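Local coordinates for protein N-acetylmuramoyl-l-alanine amidase (PDB 3NE8) that probably cleaves the amide bond between N-acetylmuramic acid and L-alanine in cell-wall peptidoglycan, as a zinc-dependent amidase involved in remodelling the wall for division, at residues 19-22 with 26-29; 192-197 with 201-206. All coordinates share one frame; numbering follows the deposited sequence. Where two conformers were deposited one is given.

Interaction 1: residues 19-22 with 26-29. With ZN (zinc ion), chain B.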
loop_
_atom_site.group_PDB
_atom_site.type_symbol
_atom_site.label_atom_id
_atom_site.label_comp_id
_atom_site.label_asym_id
_atom_site.label_seq_id
_atom_site.Cartn_x
_atom_site.Cartn_y
_atom_site.Cartn_z
ATOM N N GLY A 19 -28.312 -15.095 -9.447
ATOM C CA GLY A 19 -27.110 -14.713 -10.168
ATOM C C GLY A 19 -26.912 -15.550 -11.422
ATOM O O GLY A 19 -27.871 -16.117 -11.963
ATOM N N ALA A 20 -25.674 -15.637 -11.891
ATOM C CA ALA A 20 -25.361 -16.391 -13.106
ATOM C C ALA A 20 -25.622 -17.881 -12.909
ATOM O O ALA A 20 -25.590 -18.392 -11.790
ATOM C CB ALA A 20 -23.919 -16.156 -13.501
ATOM N N ARG A 21 -25.889 -18.579 -14.007
ATOM C CA ARG A 21 -26.136 -20.011 -13.980
ATOM C C ARG A 21 -25.165 -20.711 -14.926
ATOM O O ARG A 21 -25.064 -20.351 -16.108
ATOM C CB ARG A 21 -27.576 -20.298 -14.407
ATOM C CG ARG A 21 -27.943 -21.771 -14.375
ATOM C CD ARG A 21 -29.333 -22.012 -14.958
ATOM N NE ARG A 21 -29.694 -23.429 -14.957
ATOM C CZ ARG A 21 -29.364 -24.291 -15.915
ATOM N NH1 ARG A 21 -28.657 -23.887 -16.966
ATOM N NH2 ARG A 21 -29.741 -25.562 -15.823
ATOM N N GLY A 22 -24.435 -21.693 -14.406
ATOM C CA GLY A 22 -23.550 -22.497 -15.232
ATOM C C GLY A 22 -24.288 -23.536 -16.069
ATOM O O GLY A 22 -25.482 -23.788 -15.876
ATOM N N ILE A 26 -25.342 -25.085 -11.849
ATOM C CA ILE A 26 -24.830 -24.431 -10.652
ATOM C C ILE A 26 -25.135 -22.925 -10.673
ATOM O O ILE A 26 -25.003 -22.268 -11.713
ATOM C CB ILE A 26 -23.320 -24.699 -10.477
ATOM C CG1 ILE A 26 -22.845 -24.241 -9.095
ATOM C CG2 ILE A 26 -22.520 -24.040 -11.601
ATOM C CD1 ILE A 26 -21.475 -24.779 -8.734
ATOM N N LEU A 27 -25.536 -22.385 -9.522
ATOM C CA LEU A 27 -25.921 -20.978 -9.416
ATOM C C LEU A 27 -24.881 -20.143 -8.693
ATOM O O LEU A 27 -24.349 -20.545 -7.651
ATOM C CB LEU A 27 -27.243 -20.839 -8.658
ATOM C CG LEU A 27 -28.497 -21.402 -9.327
ATOM C CD1 LEU A 27 -29.703 -21.196 -8.422
ATOM C CD2 LEU A 27 -28.710 -20.716 -10.662
ATOM N N GLU A 28 -24.632 -18.955 -9.232
ATOM C CA GLU A 28 -23.720 -18.012 -8.615
ATOM C C GLU A 28 -24.029 -17.802 -7.131
ATOM O O GLU A 28 -23.113 -17.807 -6.309
ATOM C CB GLU A 28 -23.750 -16.681 -9.365
ATOM C CG GLU A 28 -22.796 -15.656 -8.798
ATOM C CD GLU A 28 -22.846 -14.344 -9.534
ATOM O OE1 GLU A 28 -23.715 -14.167 -10.417
ATOM O OE2 GLU A 28 -22.015 -13.476 -9.198
ATOM N N LYS A 29 -25.302 -17.646 -6.772
ATOM C CA LYS A 29 -25.622 -17.357 -5.378
ATOM C C LYS A 29 -25.156 -18.465 -4.442
ATOM O O LYS A 29 -24.857 -18.205 -3.273
ATOM C CB LYS A 29 -27.123 -17.098 -5.185
ATOM C CG LYS A 29 -28.028 -18.309 -5.386
ATOM C CD LYS A 29 -29.406 -18.055 -4.796
ATOM C CE LYS A 29 -30.361 -19.212 -5.049
ATOM N NZ LYS A 29 -31.655 -18.988 -4.329
HETATM ZN ZN ZN B . -22.465 -11.318 -9.419
#
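Arg-21 and Leu-27 form a single antiparallel beta bridge, a non-hydrogen-bonded pair, at the point where the loop after strand 5-11 enters helix 28-45 of the zinc amidase domain.

Two backbone hydrogen bonds hold the bridge. Glu-28 N gives its hydrogen to Ala-20 O at 2.8 Å, and the angle at the hydrogen is 168°. Gly-22 N reaches Ile-26 O at 2.8 Å, with the donor in the carbonyl plane. The same two oxygens take CA-H...O contacts from Leu-27 and Arg-21. Leu-27 sits at the N-cap position, and Glu-28, the first helical residue, gives one of these bonds.

Apolar contact is slight. One methyl of Leu-27, CD2, lies 3.9 Å from CB of Arg-21 and equally near its CG. The Arg-21 side chain continues outward as an extended chain.

The metal contact is made by Glu-28. CG is anti to the backbone N (chi1 -179°) and the chain stays extended, which carries the carboxylate to the zinc ion. His-13, His-82, Asp-84 and Glu-115 also bind the metal. OE2 of Glu-28 binds zinc at 2.2 Å and also accepts from Ala-83 N, while OE1, through its anti lone pair, accepts an almost straight 2.9 Å hydrogen bond from Ala-20 N.

Interaction 2: residues 192-197 with 201-206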
loop_
_atom_site.group_PDB
_atom_site.type_symbol
_atom_site.label_atom_id
_atom_site.label_comp_id
_atom_site.label_asym_id
_atom_site.label_seq_id
_atom_site.Cartn_x
_atom_site.Cartn_y
_atom_site.Cartn_z
ATOM N N GLY A 192 -14.286 -16.445 -10.577
ATOM C CA GLY A 192 -14.196 -16.902 -11.957
ATOM C C GLY A 192 -15.480 -16.481 -12.648
ATOM O O GLY A 192 -16.367 -15.930 -12.000
ATOM N N TYR A 193 -15.599 -16.747 -13.947
ATOM C CA TYR A 193 -16.798 -16.353 -14.678
ATOM C C TYR A 193 -17.613 -17.566 -15.091
ATOM O O TYR A 193 -17.137 -18.422 -15.829
ATOM C CB TYR A 193 -16.434 -15.496 -15.898
ATOM C CG TYR A 193 -15.776 -14.203 -15.478
ATOM C CD1 TYR A 193 -16.539 -13.094 -15.133
ATOM C CD2 TYR A 193 -14.395 -14.109 -15.368
ATOM C CE1 TYR A 193 -15.940 -11.908 -14.711
ATOM C CE2 TYR A 193 -13.785 -12.925 -14.950
ATOM C CZ TYR A 193 -14.563 -11.831 -14.626
ATOM O OH TYR A 193 -13.977 -10.654 -14.212
ATOM N N LEU A 194 -18.852 -17.638 -14.624
ATOM C CA LEU A 194 -19.705 -18.764 -14.979
ATOM C C LEU A 194 -20.078 -18.797 -16.465
ATOM O O LEU A 194 -20.631 -19.787 -16.943
ATOM C CB LEU A 194 -20.951 -18.796 -14.093
ATOM C CG LEU A 194 -20.703 -19.444 -12.729
ATOM C CD1 LEU A 194 -21.891 -19.277 -11.800
ATOM C CD2 LEU A 194 -20.377 -20.924 -12.891
ATOM N N SER A 195 -19.766 -17.728 -17.196
ATOM C CA SER A 195 -19.953 -17.696 -18.645
ATOM C C SER A 195 -18.883 -18.499 -19.378
ATOM O O SER A 195 -19.018 -18.771 -20.569
ATOM C CB SER A 195 -19.976 -16.252 -19.158
ATOM O OG SER A 195 -19.021 -15.448 -18.480
ATOM N N ASN A 196 -17.817 -18.862 -18.673
ATOM C CA ASN A 196 -16.730 -19.640 -19.259
ATOM C C ASN A 196 -16.724 -21.063 -18.716
ATOM O O ASN A 196 -16.769 -21.274 -17.504
ATOM C CB ASN A 196 -15.388 -18.968 -18.968
ATOM C CG ASN A 196 -14.228 -19.747 -19.526
ATOM O OD1 ASN A 196 -13.691 -20.642 -18.873
ATOM N ND2 ASN A 196 -13.846 -19.431 -20.763
ATOM N N LYS A 197 -16.672 -22.039 -19.619
ATOM C CA LYS A 197 -16.835 -23.441 -19.244
ATOM C C LYS A 197 -15.705 -23.965 -18.379
ATOM O O LYS A 197 -15.928 -24.811 -17.512
ATOM C CB LYS A 197 -16.952 -24.310 -20.494
ATOM C CG LYS A 197 -18.131 -23.950 -21.355
ATOM C CD LYS A 197 -19.408 -24.507 -20.765
ATOM C CE LYS A 197 -20.625 -23.998 -21.510
ATOM N NZ LYS A 197 -20.874 -22.565 -21.190
ATOM N N LYS A 201 -15.757 -25.293 -14.262
ATOM C CA LYS A 201 -15.162 -26.512 -13.703
ATOM C C LYS A 201 -14.320 -26.238 -12.456
ATOM O O LYS A 201 -14.326 -27.035 -11.517
ATOM C CB LYS A 201 -14.337 -27.264 -14.752
ATOM C CG LYS A 201 -15.177 -27.997 -15.781
ATOM C CD LYS A 201 -14.304 -28.762 -16.767
ATOM C CE LYS A 201 -15.150 -29.608 -17.705
ATOM N NZ LYS A 201 -14.321 -30.428 -18.638
ATOM N N LEU A 202 -13.604 -25.119 -12.436
ATOM C CA LEU A 202 -12.876 -24.717 -11.235
ATOM C C LEU A 202 -13.837 -24.342 -10.122
ATOM O O LEU A 202 -13.675 -24.753 -8.970
ATOM C CB LEU A 202 -11.979 -23.516 -11.531
ATOM C CG LEU A 202 -10.888 -23.735 -12.575
ATOM C CD1 LEU A 202 -10.149 -22.442 -12.859
ATOM C CD2 LEU A 202 -9.914 -24.818 -12.118
ATOM N N LEU A 203 -14.849 -23.558 -10.476
ATOM C CA LEU A 203 -15.802 -23.019 -9.506
ATOM C C LEU A 203 -16.556 -24.104 -8.750
ATOM O O LEU A 203 -16.970 -23.903 -7.604
ATOM C CB LEU A 203 -16.801 -22.092 -10.204
ATOM C CG LEU A 203 -16.237 -20.765 -10.713
ATOM C CD1 LEU A 203 -17.219 -20.083 -11.651
ATOM C CD2 LEU A 203 -15.876 -19.861 -9.547
ATOM N N ASN A 204 -16.752 -25.251 -9.395
ATOM C CA ASN A 204 -17.487 -26.299 -8.696
ATOM C C ASN A 204 -16.587 -27.263 -7.922
ATOM O O ASN A 204 -17.074 -28.178 -7.267
ATOM C CB ASN A 204 -18.536 -27.000 -9.587
ATOM C CG ASN A 204 -17.935 -28.006 -10.552
ATOM O OD1 ASN A 204 -16.726 -28.237 -10.568
ATOM N ND2 ASN A 204 -18.793 -28.617 -11.369
ATOM N N ASN A 205 -15.286 -26.995 -7.919
ATOM C CA ASN A 205 -14.309 -27.820 -7.217
ATOM C C ASN A 205 -13.973 -27.218 -5.856
ATOM O O ASN A 205 -13.310 -26.181 -5.783
ATOM C CB ASN A 205 -13.055 -27.928 -8.084
ATOM C CG ASN A 205 -11.956 -28.745 -7.447
ATOM O OD1 ASN A 205 -11.982 -29.036 -6.252
ATOM N ND2 ASN A 205 -10.972 -29.122 -8.253
ATOM N N PRO A 206 -14.433 -27.851 -4.762
ATOM C CA PRO A 206 -14.248 -27.198 -3.456
ATOM C C PRO A 206 -12.793 -27.125 -3.036
ATOM O O PRO A 206 -12.430 -26.241 -2.259
ATOM C CB PRO A 206 -15.033 -28.092 -2.482
ATOM C CG PRO A 206 -15.232 -29.376 -3.193
ATOM C CD PRO A 206 -15.221 -29.093 -4.660
#
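The CB of Leu-203, in the last turn of helix 197-203, points toward the loop of residues 192-197, and Leu-194 meets the side chain there. The two leucine side chains run at a slant to each other. Leu-203 has two conformers; the contacts are those of one. They are van der Waals contacts, methyl to methyl: Leu-194 CD2 is 3.5 Å from Leu-203 CD1. The same CD1 lies 3.7 Å from Leu-194 CG, so it meets the branch point as well as one methyl.

The second branch of Leu-203 goes to the backbone. CG stands anti to the carbonyl carbon (chi1 -70°), and the fork spreads CD1 to Leu-194 and CD2 to Gly-192, where CD2 is 3.9 Å from Gly-192 N. Leu-203 thus bridges the start of the loop and its turn.

The CB of Tyr-193 points away from residues 201-206. Its OH hydrogen-bonds to Thr-95 and Tyr-97. A type I beta turn runs from Tyr-193 to Asn-196, closed by Asn-196 N bonding to Tyr-193 O.

Lys-201 N bonds to Lys-197 O at 3.3 Å, a long i to i+4 helical link. Lys-201 CG packs 3.7 Å from that oxygen.

Here the loop after strand 186-190 lies against the short helix that follows it. Asn-196 is the N-cap of that helix, its OD1 accepting from Asp-199 N. Asn-205 occupies the N-cap position of the next helix, 206-227.

Interactions 1 and 2 lie side by side, with centres about 10 Å apart. Leu-194 makes most of the contact between them. Its CD1 is 3.8 Å from both Ala-20 O and Glu-28 N, so it packs over one hydrogen bond of the 19-22 with 26-29 bridge. Its CD2, which touches Leu-203, is also 4.0 Å from Ile-26 CG2. Only interaction 1 supplies a zinc ligand. Interaction 2 forms a second layer beside it: the side chain of Leu-194 is about 8 Å from the metal. Thus the loop after strand 186-190 packs against the entry to helix 28-45.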